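Diheme cytochrome c (Shewanella baltica, PDB 3U99) probably transfers electrons, using two covalently attached heme c groups in one small, cytochrome c-like chain. Local coordinates at residues C22-A25 with Y26-N29; R37-T40 with A41-N45; A51-D54 with P55-A59. One frame throughout, in Å; residues are numbered along the deposited sequence.

Contact 1: C22-A25 with Y26-N29. With HEC (heme c), chain C.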
loop_
_atom_site.group_PDB
_atom_site.type_symbol
_atom_site.label_atom_id
_atom_site.label_comp_id
_atom_site.label_asym_id
_atom_site.label_seq_id
_atom_site.Cartn_x
_atom_site.Cartn_y
_atom_site.Cartn_z
ATOM N N CYS A 22 6.610 -8.054 -3.252
ATOM C CA CYS A 22 7.709 -7.096 -3.275
ATOM C C CYS A 22 7.605 -6.035 -2.195
ATOM O O CYS A 22 8.538 -5.330 -1.818
ATOM C CB CYS A 22 7.691 -6.351 -4.614
ATOM S SG CYS A 22 8.057 -7.483 -6.002
ATOM N N HIS A 23 6.407 -5.797 -1.675
ATOM C CA HIS A 23 5.995 -4.869 -0.656
ATOM C C HIS A 23 4.778 -5.479 0.023
ATOM O O HIS A 23 4.246 -6.489 -0.408
ATOM C CB HIS A 23 5.655 -3.505 -1.240
ATOM C CG HIS A 23 4.676 -3.471 -2.365
ATOM N ND1 HIS A 23 3.347 -3.765 -2.240
ATOM C CD2 HIS A 23 4.896 -3.173 -3.630
ATOM C CE1 HIS A 23 2.776 -3.627 -3.441
ATOM N NE2 HIS A 23 3.695 -3.264 -4.323
ATOM N N MET A 24 4.351 -4.876 1.098
ATOM C CA MET A 24 3.148 -5.365 1.817
ATOM C C MET A 24 1.969 -5.293 0.868
ATOM O O MET A 24 1.882 -4.476 -0.048
ATOM C CB MET A 24 2.854 -4.438 3.013
ATOM C CG MET A 24 2.694 -2.960 2.667
ATOM S SD MET A 24 1.798 -2.095 3.995
ATOM C CE MET A 24 0.161 -2.675 3.721
ATOM N N ALA A 25 0.996 -6.145 1.176
ATOM C CA ALA A 25 -0.233 -6.158 0.426
ATOM C C ALA A 25 -1.142 -5.042 0.919
ATOM O O ALA A 25 -1.721 -5.070 2.007
ATOM C CB ALA A 25 -0.928 -7.499 0.524
ATOM N N TYR A 26 -1.269 -4.004 0.092
ATOM C CA TYR A 26 -2.063 -2.847 0.454
ATOM C C TYR A 26 -3.542 -3.186 0.543
ATOM O O TYR A 26 -4.096 -3.752 -0.391
ATOM C CB TYR A 26 -1.904 -1.725 -0.556
ATOM C CG TYR A 26 -0.481 -1.216 -0.631
ATOM C CD1 TYR A 26 0.083 -0.550 0.461
ATOM C CD2 TYR A 26 0.312 -1.404 -1.735
ATOM C CE1 TYR A 26 1.391 -0.096 0.399
ATOM C CE2 TYR A 26 1.607 -0.945 -1.811
ATOM C CZ TYR A 26 2.149 -0.284 -0.717
ATOM O OH TYR A 26 3.453 0.120 -0.853
ATOM N N PRO A 27 -4.231 -2.904 1.631
ATOM C CA PRO A 27 -5.685 -3.130 1.668
ATOM C C PRO A 27 -6.383 -2.475 0.496
ATOM O O PRO A 27 -6.096 -1.340 0.098
ATOM C CB PRO A 27 -6.098 -2.486 2.995
ATOM C CG PRO A 27 -4.874 -2.704 3.881
ATOM C CD PRO A 27 -3.702 -2.495 2.950
ATOM N N ALA A 28 -7.342 -3.185 -0.060
ATOM C CA ALA A 28 -8.102 -2.699 -1.219
ATOM C C ALA A 28 -8.796 -1.395 -0.947
ATOM O O ALA A 28 -9.039 -0.597 -1.874
ATOM C CB ALA A 28 -9.148 -3.716 -1.622
ATOM N N ASN A 29 -9.215 -1.119 0.295
ATOM C CA ASN A 29 -9.980 0.080 0.597
ATOM C C ASN A 29 -9.146 1.357 0.688
ATOM O O ASN A 29 -9.708 2.423 1.010
ATOM C CB ASN A 29 -10.900 -0.095 1.794
ATOM C CG ASN A 29 -10.181 -0.215 3.090
ATOM O OD1 ASN A 29 -8.984 0.001 3.132
ATOM N ND2 ASN A 29 -10.965 -0.611 4.087
HETATM FE FE HEC C . 3.429 -2.806 -6.295
HETATM C CHA HEC C . 4.234 0.348 -5.503
HETATM C CHB HEC C . 0.133 -2.123 -5.813
HETATM C CHC HEC C . 2.681 -6.026 -6.950
HETATM C CHD HEC C . 6.704 -3.434 -6.958
HETATM N NA HEC C . 2.366 -1.185 -5.756
HETATM C C1A HEC C . 2.895 0.054 -5.428
HETATM C C2A HEC C . 1.828 0.940 -4.996
HETATM C C3A HEC C . 0.684 0.220 -5.070
HETATM C C4A HEC C . 1.040 -1.093 -5.587
HETATM C CMA HEC C . -0.708 0.695 -4.754
HETATM C CAA HEC C . 2.047 2.342 -4.585
HETATM C CBA HEC C . 2.526 2.452 -3.151
HETATM C CGA HEC C . 2.556 3.920 -2.722
HETATM O O1A HEC C . 1.449 4.501 -2.571
HETATM O O2A HEC C . 3.635 4.521 -2.560
HETATM N NB HEC C . 1.712 -3.870 -6.390
HETATM C C1B HEC C . 0.434 -3.400 -6.194
HETATM C C2B HEC C . -0.494 -4.458 -6.528
HETATM C C3B HEC C . 0.214 -5.553 -6.857
HETATM C C4B HEC C . 1.585 -5.204 -6.748
HETATM C CMB HEC C . -2.004 -4.267 -6.459
HETATM C CAB HEC C . -0.244 -6.929 -7.333
HETATM C CBB HEC C . -0.999 -6.797 -8.671
HETATM N NC HEC C . 4.481 -4.431 -6.819
HETATM C C1C HEC C . 4.013 -5.687 -6.983
HETATM C C2C HEC C . 5.038 -6.628 -7.274
HETATM C C3C HEC C . 6.170 -5.892 -7.271
HETATM C C4C HEC C . 5.838 -4.537 -7.042
HETATM C CMC HEC C . 4.835 -8.146 -7.407
HETATM C CAC HEC C . 7.576 -6.412 -7.460
HETATM C CBC HEC C . 7.862 -7.165 -8.748
HETATM N ND HEC C . 5.108 -1.728 -6.293
HETATM C C1D HEC C . 6.348 -2.174 -6.639
HETATM C C2D HEC C . 7.314 -1.067 -6.517
HETATM C C3D HEC C . 6.625 0.008 -6.098
HETATM C C4D HEC C . 5.261 -0.445 -5.924
HETATM C CMD HEC C . 8.762 -1.076 -6.948
HETATM C CAD HEC C . 7.191 1.366 -5.852
HETATM C CBD HEC C . 7.634 1.575 -4.364
HETATM C CGD HEC C . 8.340 2.922 -4.238
HETATM O O1D HEC C . 8.899 2.928 -3.004
HETATM O O2D HEC C . 7.730 3.911 -4.863
#

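Contact 2: R37-T40 with A41-N45. With HEC (heme c), chain C.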
loop_
_atom_site.group_PDB
_atom_site.type_symbol
_atom_site.label_atom_id
_atom_site.label_comp_id
_atom_site.label_asym_id
_atom_site.label_seq_id
_atom_site.Cartn_x
_atom_site.Cartn_y
_atom_site.Cartn_z
ATOM N N ARG A 37 -7.821 -0.027 -11.146
ATOM C CA ARG A 37 -7.782 -0.480 -12.528
ATOM C C ARG A 37 -6.626 0.144 -13.293
ATOM O O ARG A 37 -6.047 -0.486 -14.168
ATOM C CB ARG A 37 -9.113 -0.125 -13.195
ATOM C CG ARG A 37 -10.285 -0.998 -12.782
ATOM C CD ARG A 37 -11.462 -0.854 -13.743
ATOM N NE ARG A 37 -12.091 0.460 -13.611
ATOM C CZ ARG A 37 -13.120 0.790 -12.850
ATOM N NH1 ARG A 37 -13.744 -0.105 -12.074
ATOM N NH2 ARG A 37 -13.589 2.033 -12.825
ATOM N N ALA A 38 -6.291 1.410 -12.934
ATOM C CA ALA A 38 -5.160 2.026 -13.623
ATOM C C ALA A 38 -3.890 1.260 -13.313
ATOM O O ALA A 38 -2.973 1.160 -14.136
ATOM C CB ALA A 38 -5.106 3.482 -13.199
ATOM N N ILE A 39 -3.746 0.680 -12.127
ATOM C CA ILE A 39 -2.583 -0.124 -11.767
ATOM C C ILE A 39 -2.599 -1.471 -12.414
ATOM O O ILE A 39 -1.614 -1.914 -13.018
ATOM C CB ILE A 39 -2.501 -0.205 -10.206
ATOM C CG1 ILE A 39 -2.141 1.152 -9.623
ATOM C CG2 ILE A 39 -1.508 -1.278 -9.790
ATOM C CD1 ILE A 39 -2.143 1.330 -8.136
ATOM N N THR A 40 -3.737 -2.175 -12.382
ATOM C CA THR A 40 -3.758 -3.547 -12.865
ATOM C C THR A 40 -3.837 -3.616 -14.389
ATOM O O THR A 40 -3.628 -4.715 -14.944
ATOM C CB THR A 40 -4.921 -4.357 -12.236
ATOM O OG1 THR A 40 -6.145 -3.672 -12.490
ATOM C CG2 THR A 40 -4.821 -4.423 -10.731
ATOM N N ALA A 41 -4.145 -2.538 -15.091
ATOM C CA ALA A 41 -4.189 -2.554 -16.562
ATOM C C ALA A 41 -2.823 -2.764 -17.162
ATOM O O ALA A 41 -2.759 -3.320 -18.273
ATOM C CB ALA A 41 -4.767 -1.215 -17.015
ATOM N N ASN A 42 -1.748 -2.340 -16.490
ATOM C CA ASN A 42 -0.412 -2.421 -17.090
ATOM C C ASN A 42 0.589 -2.764 -16.000
ATOM O O ASN A 42 1.516 -2.009 -15.710
ATOM C CB ASN A 42 0.062 -1.153 -17.837
ATOM C CG ASN A 42 -0.733 -0.986 -19.131
ATOM O OD1 ASN A 42 -1.656 -0.194 -19.068
ATOM N ND2 ASN A 42 -0.407 -1.706 -20.202
ATOM N N LEU A 43 0.412 -3.911 -15.367
ATOM C CA LEU A 43 1.317 -4.332 -14.296
ATOM C C LEU A 43 2.738 -4.506 -14.765
ATOM O O LEU A 43 3.673 -4.490 -13.956
ATOM C CB LEU A 43 0.849 -5.639 -13.633
ATOM C CG LEU A 43 -0.391 -5.488 -12.749
ATOM C CD1 LEU A 43 -0.937 -6.825 -12.333
ATOM C CD2 LEU A 43 -0.073 -4.625 -11.518
ATOM N N GLU A 44 2.974 -4.620 -16.078
ATOM C CA GLU A 44 4.315 -4.764 -16.591
ATOM C C GLU A 44 5.073 -3.473 -16.417
ATOM O O GLU A 44 6.325 -3.506 -16.432
ATOM C CB GLU A 44 4.291 -5.242 -18.061
ATOM C CG GLU A 44 3.810 -4.149 -18.997
ATOM C CD GLU A 44 2.272 -4.108 -19.121
ATOM O OE1 GLU A 44 1.612 -4.945 -18.444
ATOM O OE2 GLU A 44 1.781 -3.240 -19.897
ATOM N N ASN A 45 4.484 -2.378 -16.255
ATOM C CA ASN A 45 5.053 -1.060 -16.035
ATOM C C ASN A 45 4.622 -0.596 -14.639
ATOM O O ASN A 45 3.665 0.136 -14.523
ATOM C CB ASN A 45 4.617 -0.128 -17.149
ATOM C CG ASN A 45 5.250 1.228 -17.012
ATOM O OD1 ASN A 45 6.197 1.469 -16.263
ATOM N ND2 ASN A 45 4.671 2.227 -17.644
HETATM FE FE HEC C . 3.429 -2.806 -6.295
HETATM C CHA HEC C . 4.234 0.348 -5.503
HETATM C CHB HEC C . 0.133 -2.123 -5.813
HETATM C CHC HEC C . 2.681 -6.026 -6.950
HETATM C CHD HEC C . 6.704 -3.434 -6.958
HETATM N NA HEC C . 2.366 -1.185 -5.756
HETATM C C1A HEC C . 2.895 0.054 -5.428
HETATM C C2A HEC C . 1.828 0.940 -4.996
HETATM C C3A HEC C . 0.684 0.220 -5.070
HETATM C C4A HEC C . 1.040 -1.093 -5.587
HETATM C CMA HEC C . -0.708 0.695 -4.754
HETATM C CAA HEC C . 2.047 2.342 -4.585
HETATM C CBA HEC C . 2.526 2.452 -3.151
HETATM C CGA HEC C . 2.556 3.920 -2.722
HETATM O O1A HEC C . 1.449 4.501 -2.571
HETATM O O2A HEC C . 3.635 4.521 -2.560
HETATM N NB HEC C . 1.712 -3.870 -6.390
HETATM C C1B HEC C . 0.434 -3.400 -6.194
HETATM C C2B HEC C . -0.494 -4.458 -6.528
HETATM C C3B HEC C . 0.214 -5.553 -6.857
HETATM C C4B HEC C . 1.585 -5.204 -6.748
HETATM C CMB HEC C . -2.004 -4.267 -6.459
HETATM C CAB HEC C . -0.244 -6.929 -7.333
HETATM C CBB HEC C . -0.999 -6.797 -8.671
HETATM N NC HEC C . 4.481 -4.431 -6.819
HETATM C C1C HEC C . 4.013 -5.687 -6.983
HETATM C C2C HEC C . 5.038 -6.628 -7.274
HETATM C C3C HEC C . 6.170 -5.892 -7.271
HETATM C C4C HEC C . 5.838 -4.537 -7.042
HETATM C CMC HEC C . 4.835 -8.146 -7.407
HETATM C CAC HEC C . 7.576 -6.412 -7.460
HETATM C CBC HEC C . 7.862 -7.165 -8.748
HETATM N ND HEC C . 5.108 -1.728 -6.293
HETATM C C1D HEC C . 6.348 -2.174 -6.639
HETATM C C2D HEC C . 7.314 -1.067 -6.517
HETATM C C3D HEC C . 6.625 0.008 -6.098
HETATM C C4D HEC C . 5.261 -0.445 -5.924
HETATM C CMD HEC C . 8.762 -1.076 -6.948
HETATM C CAD HEC C . 7.191 1.366 -5.852
HETATM C CBD HEC C . 7.634 1.575 -4.364
HETATM C CGD HEC C . 8.340 2.922 -4.238
HETATM O O1D HEC C . 8.899 2.928 -3.004
HETATM O O2D HEC C . 7.730 3.911 -4.863
HETATM O O HOH W 1 -2.587 1.606 -16.889
HETATM O O HOH W 2 0.983 -1.079 -12.545
HETATM O O HOH W 3 -1.540 -6.014 -16.007
#

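Contact 3: A51-D54 with P55-A59. With HEC (heme c), chain C.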
loop_
_atom_site.group_PDB
_atom_site.type_symbol
_atom_site.label_atom_id
_atom_site.label_comp_id
_atom_site.label_asym_id
_atom_site.label_seq_id
_atom_site.Cartn_x
_atom_site.Cartn_y
_atom_site.Cartn_z
ATOM N N ALA A 51 5.433 -6.087 -12.523
ATOM C CA ALA A 51 4.583 -6.857 -11.646
ATOM C C ALA A 51 3.619 -7.711 -12.442
ATOM O O ALA A 51 2.638 -8.183 -11.897
ATOM C CB ALA A 51 3.844 -5.909 -10.693
ATOM N N SER A 52 3.919 -7.893 -13.733
ATOM C CA SER A 52 2.968 -8.681 -14.550
ATOM C C SER A 52 2.729 -10.072 -14.029
ATOM O O SER A 52 3.654 -10.737 -13.531
ATOM C CB SER A 52 3.493 -8.716 -15.995
ATOM O OG SER A 52 2.713 -9.415 -16.896
ATOM N N LEU A 53 1.475 -10.483 -14.205
ATOM C CA LEU A 53 0.971 -11.788 -13.819
ATOM C C LEU A 53 0.302 -12.452 -15.029
ATOM O O LEU A 53 -0.015 -11.767 -16.000
ATOM C CB LEU A 53 -0.022 -11.666 -12.678
ATOM C CG LEU A 53 0.459 -10.890 -11.439
ATOM C CD1 LEU A 53 -0.656 -10.633 -10.439
ATOM C CD2 LEU A 53 1.584 -11.675 -10.780
ATOM N N ASP A 54 0.039 -13.753 -14.896
ATOM C CA ASP A 54 -0.670 -14.451 -15.944
ATOM C C ASP A 54 -2.039 -13.796 -16.043
ATOM O O ASP A 54 -2.583 -13.252 -15.074
ATOM C CB ASP A 54 -0.752 -15.909 -15.616
ATOM C CG ASP A 54 0.528 -16.706 -15.864
ATOM O OD1 ASP A 54 1.399 -16.145 -16.588
ATOM O OD2 ASP A 54 0.710 -17.864 -15.370
ATOM N N PRO A 55 -2.678 -13.821 -17.222
ATOM C CA PRO A 55 -3.913 -13.043 -17.399
ATOM C C PRO A 55 -5.040 -13.454 -16.461
ATOM O O PRO A 55 -5.733 -12.555 -15.989
ATOM C CB PRO A 55 -4.304 -13.275 -18.850
ATOM C CG PRO A 55 -3.292 -14.201 -19.377
ATOM C CD PRO A 55 -2.196 -14.510 -18.423
ATOM N N GLN A 56 -5.289 -14.735 -16.192
ATOM C CA GLN A 56 -6.429 -15.096 -15.351
ATOM C C GLN A 56 -6.176 -14.700 -13.887
ATOM O O GLN A 56 -7.124 -14.332 -13.208
ATOM C CB GLN A 56 -6.797 -16.579 -15.547
ATOM C CG GLN A 56 -7.213 -16.843 -17.003
ATOM C CD GLN A 56 -7.606 -18.244 -17.315
ATOM O OE1 GLN A 56 -7.540 -19.021 -16.305
ATOM N NE2 GLN A 56 -8.030 -18.496 -18.562
ATOM N N VAL A 57 -4.937 -14.761 -13.428
ATOM C CA VAL A 57 -4.595 -14.257 -12.109
ATOM C C VAL A 57 -4.795 -12.734 -12.051
ATOM O O VAL A 57 -5.403 -12.217 -11.120
ATOM C CB VAL A 57 -3.135 -14.612 -11.775
ATOM C CG1 VAL A 57 -2.718 -13.964 -10.449
ATOM C CG2 VAL A 57 -2.899 -16.124 -11.658
ATOM N N THR A 58 -4.338 -12.021 -13.094
ATOM C CA THR A 58 -4.550 -10.588 -13.186
ATOM C C THR A 58 -6.030 -10.247 -13.032
ATOM O O THR A 58 -6.442 -9.330 -12.331
ATOM C CB THR A 58 -4.003 -10.060 -14.507
ATOM O OG1 THR A 58 -2.592 -10.389 -14.579
ATOM C CG2 THR A 58 -4.004 -8.545 -14.603
ATOM N N ALA A 59 -6.851 -10.999 -13.733
ATOM C CA ALA A 59 -8.263 -10.699 -13.758
ATOM C C ALA A 59 -8.860 -10.917 -12.382
ATOM O O ALA A 59 -9.699 -10.123 -11.938
ATOM C CB ALA A 59 -8.990 -11.576 -14.768
HETATM FE FE HEC C . 3.429 -2.806 -6.295
HETATM C CHA HEC C . 4.234 0.348 -5.503
HETATM C CHB HEC C . 0.133 -2.123 -5.813
HETATM C CHC HEC C . 2.681 -6.026 -6.950
HETATM C CHD HEC C . 6.704 -3.434 -6.958
HETATM N NA HEC C . 2.366 -1.185 -5.756
HETATM C C1A HEC C . 2.895 0.054 -5.428
HETATM C C2A HEC C . 1.828 0.940 -4.996
HETATM C C3A HEC C . 0.684 0.220 -5.070
HETATM C C4A HEC C . 1.040 -1.093 -5.587
HETATM C CMA HEC C . -0.708 0.695 -4.754
HETATM C CAA HEC C . 2.047 2.342 -4.585
HETATM C CBA HEC C . 2.526 2.452 -3.151
HETATM C CGA HEC C . 2.556 3.920 -2.722
HETATM O O1A HEC C . 1.449 4.501 -2.571
HETATM O O2A HEC C . 3.635 4.521 -2.560
HETATM N NB HEC C . 1.712 -3.870 -6.390
HETATM C C1B HEC C . 0.434 -3.400 -6.194
HETATM C C2B HEC C . -0.494 -4.458 -6.528
HETATM C C3B HEC C . 0.214 -5.553 -6.857
HETATM C C4B HEC C . 1.585 -5.204 -6.748
HETATM C CMB HEC C . -2.004 -4.267 -6.459
HETATM C CAB HEC C . -0.244 -6.929 -7.333
HETATM C CBB HEC C . -0.999 -6.797 -8.671
HETATM N NC HEC C . 4.481 -4.431 -6.819
HETATM C C1C HEC C . 4.013 -5.687 -6.983
HETATM C C2C HEC C . 5.038 -6.628 -7.274
HETATM C C3C HEC C . 6.170 -5.892 -7.271
HETATM C C4C HEC C . 5.838 -4.537 -7.042
HETATM C CMC HEC C . 4.835 -8.146 -7.407
HETATM C CAC HEC C . 7.576 -6.412 -7.460
HETATM C CBC HEC C . 7.862 -7.165 -8.748
HETATM N ND HEC C . 5.108 -1.728 -6.293
HETATM C C1D HEC C . 6.348 -2.174 -6.639
HETATM C C2D HEC C . 7.314 -1.067 -6.517
HETATM C C3D HEC C . 6.625 0.008 -6.098
HETATM C C4D HEC C . 5.261 -0.445 -5.924
HETATM C CMD HEC C . 8.762 -1.076 -6.948
HETATM C CAD HEC C . 7.191 1.366 -5.852
HETATM C CBD HEC C . 7.634 1.575 -4.364
HETATM C CGD HEC C . 8.340 2.922 -4.238
HETATM O O1D HEC C . 8.899 2.928 -3.004
HETATM O O2D HEC C . 7.730 3.911 -4.863
HETATM O O HOH W 4 -0.586 -8.694 -15.581
#

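Contact 1: C22-A25 with Y26-N29
His23 and Met24 both lean on the ring of Tyr26, and the chain reaches them from Cys22, whose SG is joined to the heme vinyl-derived carbon CAC by a thioether bond of 1.9 Å. Cys19, Cys22 and His23 make up the CXXCH heme-attachment motif. His23 comes next and sends NE2 to the heme iron at 2.0 Å; His46 supplies the other axial nitrogen. With chi1 at 53°, CG of His23 sits between the backbone N and the carbonyl carbon, and ND1 donates to the carbonyl of the next residue, Met24 O, at 2.7 Å. That bond is nearly straight (172°) and lies in the imidazole plane, so it fixes the rotation of the ligand ring. Tyr26 CE2 lies over one face of this ring, 3.3 Å from His23 ND1, the two planes inclined at 34°. Met24 then reaches the same tyrosine with its side chain: CG lies 3.9 Å from Tyr26 CE1, the sulfur sits obliquely beside the ring in a Met-aromatic contact, and CE ends on Pro27 CD. Tyr26 OH touches heme CBA at 3.4 Å and is hydrogen-bonded to Ser119 O. The touching residues are mostly buried, in the loop that joins helix 13-19 to helix 33-40; the Tyr15 hydroxyl of the first bonds Tyr26 O, Trp36 NE1 of the second bonds Ala28 O, and Ala28 packs on Tyr64 and Leu65 of helix 55-67.

Contact 2: R37-T40 with A41-N45
Leu43 lays its CD2 methyl beside the last turn of the helix, 3.5 Å from Ile39 O and 4.0 Å from Ile39 CG2, while its CG rests 3.9 Å from Thr40 CA. The two branched side chains approach each other at a slant, and each sends a methyl on to the heme rim. Leu43 CD1 meets the heme atom CBB at 3.7 Å; Ile39 CD1 meets the heme methyl CMA. The Ile39 torsion (chi1 -69°) explains this split, since it sets CG2 against Leu43 CD2 and leaves the CG1-CD1 arm for the porphyrin. Cutting Leu43 back to an alanine removes both methyls, which would probably open a gap between Ile39 CG2 and heme CBB and cost CBB the packing of this side chain. Ala41 N still donates to Arg37 O at 2.9 Å, though the bond is bent (138°), and beyond it water takes over the carbonyls: one molecule donates to both Ala38 O and Asn42 OD1, another donates to Thr40 O and accepts from Leu43 N. Thr40 OG1 is engaged with Glu62 of helix 55-67 and with Trp36 O. After that the chain folds into a type I beta turn, closed by Asn45 N to Asn42 O, with Asn42 ND2 donating almost straight to Glu44 OE2 at 2.7 Å. Here, then, is a helix end with water-bound carbonyls that passes into a type I beta turn, from which Ile39 and Leu43 contribute to the heme pocket shortly before the axial ligand His46 in sequence.

Contact 3: A51-D54 with P55-A59
Thr58 holds the carbonyl of Asp54 with two bonds. Its backbone N donates to Asp54 O at 2.9 Å, nearly in line with the carbonyl (169° at the hydrogen), and its hydroxyl OG1 donates to the same oxygen at 2.9 Å from above the carbonyl plane. With chi1 at -58°, OG1 stays beside its own backbone N and so leans back along the helix to a carbonyl four residues earlier. The hydroxyl is used twice, because a water donates to Thr58 OG1 at 2.8 Å and in turn accepts from Leu53 N. The same OG1 lies against the side of Leu53, 3.4 Å from its CB. One residue back along the helix, Val57 meets Leu53 at about a right angle, with Val57 CG1 3.9 Å from Leu53 CD1. In the next shell these apolar groups rest on helix 13-19: Leu53 on Glu18, Val57 on Glu14 and Glu18. Upstream, Ala51 sets its CB over pyrrole ring C of the heme, 3.7 Å from C2C, and Ser52 N is held by Asn50 OD1. Pro55 opens the helix and lacks an amide hydrogen, while its carbonyl already accepts from Ala59 N at 3.0 Å. Asp54 occupies the N-cap position with no side-chain capping bond; its carboxylate may still be favoured by the nearby positive helix end. What results is a surface helix N-terminus with proline directly after the N-cap residue, whose carbonyl takes the usual helical amide bond from Thr58 and a second one from the Thr58 hydroxyl.

In the fold
All three contacts touch the same heme, and they follow one another along the chain. Contact 1 supplies a thioether bond and the axial His23 on one face; contacts 2 and 3 line the opposite side, that of His46. Contact 1 does not touch the others: its centre is about 15 Å from that of contact 2 and 16 Å from that of contact 3. Contacts 2 and 3 do meet, their centres about 10 Å apart. Leu43 O and Ala51 N, 2.8 Å apart, probably share a hydrogen bond across the single loop that joins helices 33-40 and 55-67, and Thr40 O packs on Thr58 CG2 at 3.9 Å, bringing together the ends of these successive helices.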